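Glia-derived nexin (Homo sapiens, PDB 4DY0) inhibits the serine proteases thrombin, trypsin and urokinase as a heparin-binding serpin, and promotes neurite extension by blocking thrombin. Local coordinates at residues A[33-38]-A[320-325]; A[186-191]-A[198-203]. All blocks are in the same frame, centred on the assembly; numbering follows the deposited sequence.

Contact 1. Residues A[33-38]-A[320-325]. With SO4 (sulfate ion), chain D.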
# COMPACT_ATOMS: atom_id res chain seq x y z
N VAL A 33 4.63 5.72 0.85
CA VAL A 33 3.35 5.22 0.38
C VAL A 33 3.43 3.73 0.12
O VAL A 33 4.11 3.28 -0.79
CB VAL A 33 2.88 5.95 -0.89
CG1 VAL A 33 1.45 5.54 -1.24
CG2 VAL A 33 2.97 7.45 -0.69
N ILE A 34 2.73 2.98 0.96
CA ILE A 34 2.76 1.53 0.95
C ILE A 34 1.37 0.99 0.65
O ILE A 34 0.37 1.70 0.84
CB ILE A 34 3.17 1.01 2.35
CG1 ILE A 34 4.63 1.37 2.65
CG2 ILE A 34 2.93 -0.47 2.47
CD1 ILE A 34 5.61 0.76 1.70
N SER A 35 1.30 -0.25 0.19
CA SER A 35 0.02 -0.94 0.08
C SER A 35 0.01 -2.12 1.04
O SER A 35 0.56 -3.17 0.73
CB SER A 35 -0.22 -1.43 -1.34
OG SER A 35 -1.40 -2.20 -1.39
N PRO A 36 -0.60 -1.94 2.22
CA PRO A 36 -0.58 -3.00 3.22
C PRO A 36 -1.14 -4.31 2.68
O PRO A 36 -0.59 -5.38 2.96
CB PRO A 36 -1.48 -2.45 4.33
CG PRO A 36 -1.32 -0.96 4.22
CD PRO A 36 -1.22 -0.70 2.73
N HIS A 37 -2.22 -4.24 1.92
CA HIS A 37 -2.81 -5.44 1.35
C HIS A 37 -1.89 -6.08 0.32
O HIS A 37 -1.80 -7.31 0.22
CB HIS A 37 -4.16 -5.15 0.72
CG HIS A 37 -4.77 -6.34 0.04
ND1 HIS A 37 -5.53 -7.27 0.71
CD2 HIS A 37 -4.69 -6.77 -1.24
CE1 HIS A 37 -5.91 -8.21 -0.13
NE2 HIS A 37 -5.42 -7.93 -1.32
N GLY A 38 -1.21 -5.24 -0.46
CA GLY A 38 -0.26 -5.72 -1.45
C GLY A 38 0.87 -6.49 -0.79
O GLY A 38 1.41 -7.45 -1.35
N ILE A 320 12.06 -7.52 -2.87
CA ILE A 320 10.61 -7.49 -3.02
C ILE A 320 10.21 -6.04 -3.16
O ILE A 320 10.16 -5.30 -2.17
CB ILE A 320 9.90 -8.10 -1.79
CG1 ILE A 320 10.33 -9.55 -1.59
CG2 ILE A 320 8.39 -8.00 -1.95
CD1 ILE A 320 9.82 -10.17 -0.30
N LEU A 321 9.96 -5.62 -4.39
CA LEU A 321 9.73 -4.21 -4.69
C LEU A 321 8.25 -3.87 -4.80
O LEU A 321 7.51 -4.49 -5.56
CB LEU A 321 10.42 -3.82 -5.99
CG LEU A 321 11.91 -4.17 -6.05
CD1 LEU A 321 12.43 -4.00 -7.46
CD2 LEU A 321 12.70 -3.33 -5.07
N GLN A 322 7.83 -2.87 -4.02
CA GLN A 322 6.48 -2.36 -4.11
C GLN A 322 6.50 -0.88 -4.49
O GLN A 322 7.25 -0.09 -3.91
CB GLN A 322 5.74 -2.53 -2.78
CG GLN A 322 4.34 -1.95 -2.79
CD GLN A 322 3.59 -2.22 -1.51
OE1 GLN A 322 3.70 -1.47 -0.53
NE2 GLN A 322 2.81 -3.31 -1.50
N LYS A 323 5.70 -0.52 -5.48
CA LYS A 323 5.53 0.87 -5.85
C LYS A 323 4.05 1.23 -5.81
O LYS A 323 3.22 0.55 -6.41
CB LYS A 323 6.11 1.14 -7.23
CG LYS A 323 6.23 2.62 -7.58
CD LYS A 323 7.33 2.85 -8.60
CE LYS A 323 7.44 4.32 -8.97
NZ LYS A 323 8.68 4.58 -9.75
N ALA A 324 3.73 2.29 -5.09
CA ALA A 324 2.34 2.71 -4.93
C ALA A 324 2.19 4.13 -5.41
O ALA A 324 3.05 4.98 -5.16
CB ALA A 324 1.92 2.59 -3.46
N LYS A 325 1.11 4.39 -6.13
CA LYS A 325 0.90 5.70 -6.73
C LYS A 325 -0.58 6.06 -6.73
O LYS A 325 -1.41 5.35 -7.30
CB LYS A 325 1.45 5.71 -8.16
CG LYS A 325 1.26 7.01 -8.91
CD LYS A 325 2.15 7.04 -10.15
CE LYS A 325 1.90 8.27 -10.99
NZ LYS A 325 2.86 8.34 -12.13
S SO4 D . 6.69 6.62 -12.41
O1 SO4 D . 6.43 8.05 -12.68
O2 SO4 D . 6.79 6.41 -10.95
O3 SO4 D . 5.58 5.81 -12.95
O4 SO4 D . 7.97 6.22 -13.05
O HOH W 1 6.15 1.68 -1.64
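The carboxamide of Q322 meets S35 in two ways: S35 N stands above the plane of its carbonyl group, 55° out of it, while S35 O lies beside NE2, only tilted from the amide plane. At the oxygen end I34 CG2 comes to 3.3 Å from OE1. This is the serpin core, where strand 319-328 of the central sheet, which leads into the reactive loop, faces the turn from strand 32-34 into helix 36-47, consistent with the serpin shutter region. A chi1 of 177° sets CG of Q322 anti to the backbone N, and the chain runs on extended to the amide, which reaches S35. S35 N donates to Q322 OE1 at 2.8 Å and nearly straight (176°); Q322 NE2 returns a bond of 3.2 Å to S35 O and also bonds N166 OD1. An alanine in place of Q322 would probably leave S35 N and O, and N166, without these amide partners. S35 is itself the N-cap of the helix: its OG accepts from G38 N and bonds L371 O. K323 NZ bonds D147 O, N148 O and, weakly, a sulfate probably from the crystallisation liquor. Beyond the amide, V33 CG1 packs against A324 CB at 3.7 Å.

Contact 2. Residues A[186-191]-A[198-203]; sequences RTFVAA and VPMLAQ
R186 and V198 form an antiparallel hydrogen-bonded pair in the beta hairpin of strands 184-189 and 195-213, part of the serpin sheet C. The evidence is a reciprocal couple of backbone bonds: R186 N donates to V198 O at 2.7 Å, and V198 N donates to R186 O at 2.9 Å. The pairing continues on both sides of this bridge, since F188 bonds Y196 and M200 bonds K184 through their backbones. The axes of segments 186-189 and 198-203, which overlap only at this pair, stand at 107°, consistent with a strongly twisted hairpin.

The tight part is the buried packing made by F188, V198 and M200. V198 CG2, anti to its carbonyl carbon, presses on F188 CB at 3.6 Å. The chain of M200, extended beyond CG, crosses F188 at about a right angle and brings its methyl CE to 3.9 Å from F188 CB. That methyl sits at the edge of the phenyl ring near its plane, beside CD1, and not over a face. Meanwhile the sulfur lies further back, with M200 SD 4.1 Å from R186 CB. I273 of strand 266-284 touches both R186 and M200, and P379 touches F188, which places this packing against the rest of the fold.

The looser, wetter part begins on this same face, past R186 CB. From CG to NE the R186 chain is extended, and its guanidinium reaches the partner strand through solvent instead of directly. T187, separately, is exposed on the opposite side of its strand, pointing away from 198-203. A water lies in the guanidinium plane at its edge, accepting from R186 NE at 2.7 Å and donating to M200 O at 2.8 Å.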
# COMPACT_ATOMS: atom_id res chain seq x y z
N ARG A 186 -1.91 27.31 -1.55
CA ARG A 186 -1.93 27.65 -0.13
C ARG A 186 -0.69 27.14 0.57
O ARG A 186 0.02 26.28 0.05
CB ARG A 186 -3.18 27.09 0.55
CG ARG A 186 -4.49 27.55 -0.07
CD ARG A 186 -5.69 27.01 0.70
NE ARG A 186 -6.95 27.38 0.06
CZ ARG A 186 -7.67 28.45 0.38
NH1 ARG A 186 -7.24 29.28 1.33
NH2 ARG A 186 -8.80 28.70 -0.25
N THR A 187 -0.43 27.65 1.77
CA THR A 187 0.74 27.26 2.54
C THR A 187 0.63 25.86 3.15
O THR A 187 -0.33 25.55 3.85
CB THR A 187 1.02 28.27 3.66
OG1 THR A 187 1.28 29.56 3.09
CG2 THR A 187 2.23 27.83 4.48
N PHE A 188 1.63 25.03 2.89
CA PHE A 188 1.79 23.75 3.56
C PHE A 188 3.08 23.86 4.38
O PHE A 188 4.12 24.20 3.84
CB PHE A 188 1.88 22.61 2.54
CG PHE A 188 1.98 21.24 3.16
CD1 PHE A 188 0.85 20.46 3.35
CD2 PHE A 188 3.21 20.73 3.55
CE1 PHE A 188 0.94 19.19 3.92
CE2 PHE A 188 3.31 19.46 4.11
CZ PHE A 188 2.18 18.70 4.30
N VAL A 189 3.00 23.62 5.69
CA VAL A 189 4.20 23.67 6.52
C VAL A 189 4.76 22.26 6.70
O VAL A 189 4.17 21.44 7.40
CB VAL A 189 3.93 24.31 7.89
CG1 VAL A 189 5.21 24.35 8.71
CG2 VAL A 189 3.39 25.71 7.72
N ALA A 190 5.89 21.98 6.06
CA ALA A 190 6.46 20.64 6.09
C ALA A 190 7.21 20.37 7.38
O ALA A 190 7.24 21.22 8.27
CB ALA A 190 7.36 20.42 4.89
N ALA A 191 7.79 19.18 7.48
CA ALA A 191 8.50 18.76 8.68
C ALA A 191 9.65 19.71 9.06
O ALA A 191 9.83 20.04 10.23
CB ALA A 191 9.01 17.34 8.52
N VAL A 198 1.40 25.14 -2.24
CA VAL A 198 0.79 23.96 -2.77
C VAL A 198 -0.60 24.21 -3.26
O VAL A 198 -1.32 24.88 -2.64
CB VAL A 198 0.72 22.87 -1.66
CG1 VAL A 198 0.21 21.61 -2.16
CG2 VAL A 198 2.03 22.70 -1.04
N PRO A 199 -0.95 23.64 -4.40
CA PRO A 199 -2.33 23.69 -4.88
C PRO A 199 -3.21 22.87 -3.94
O PRO A 199 -2.88 21.72 -3.64
CB PRO A 199 -2.27 23.00 -6.25
CG PRO A 199 -0.81 22.84 -6.57
CD PRO A 199 -0.09 22.83 -5.27
N MET A 200 -4.30 23.45 -3.47
CA MET A 200 -5.19 22.71 -2.59
C MET A 200 -6.65 22.74 -3.01
O MET A 200 -7.19 23.79 -3.36
CB MET A 200 -5.04 23.20 -1.15
CG MET A 200 -3.68 22.90 -0.55
SD MET A 200 -3.68 23.08 1.23
CE MET A 200 -1.92 22.96 1.58
N LEU A 201 -7.27 21.57 -2.99
CA LEU A 201 -8.70 21.43 -3.23
C LEU A 201 -9.46 21.97 -2.03
O LEU A 201 -9.00 21.85 -0.90
CB LEU A 201 -9.05 19.96 -3.43
CG LEU A 201 -8.11 19.12 -4.30
CD1 LEU A 201 -8.37 17.63 -4.11
CD2 LEU A 201 -8.22 19.51 -5.76
N ALA A 202 -10.62 22.56 -2.29
CA ALA A 202 -11.48 23.05 -1.21
C ALA A 202 -12.95 22.87 -1.55
O ALA A 202 -13.37 23.15 -2.67
CB ALA A 202 -11.19 24.51 -0.92
N GLN A 203 -13.72 22.42 -0.58
CA GLN A 203 -15.16 22.37 -0.72
C GLN A 203 -15.83 22.35 0.65
O GLN A 203 -15.27 21.83 1.62
CB GLN A 203 -15.59 21.15 -1.53
CG GLN A 203 -15.70 19.88 -0.71
CD GLN A 203 -16.24 18.72 -1.51
OE1 GLN A 203 -17.44 18.43 -1.47
NE2 GLN A 203 -15.37 18.05 -2.26
O HOH W 2 -8.06 26.09 -2.01

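How the contacts relate
Contact 1 lies near the middle of the molecule, its centre about 4 Å from the centre of the chain, whereas contact 2 has its centre about 23 Å from the same point. Their centres are about 25 Å apart and their nearest atoms about 12 Å, so the two do not touch. Strand 266-284 links them: it pairs with both strand 319-328 and strand 195-213, and its side chains A279 and A281 meet V33 while I273 meets M200. In sequence, the whole hairpin of contact 2 falls between the two segments of contact 1. Both lie away from the predicted reactive bond R346-S347, although strand 319-328 leads toward it through residues 334-345, which are not modelled.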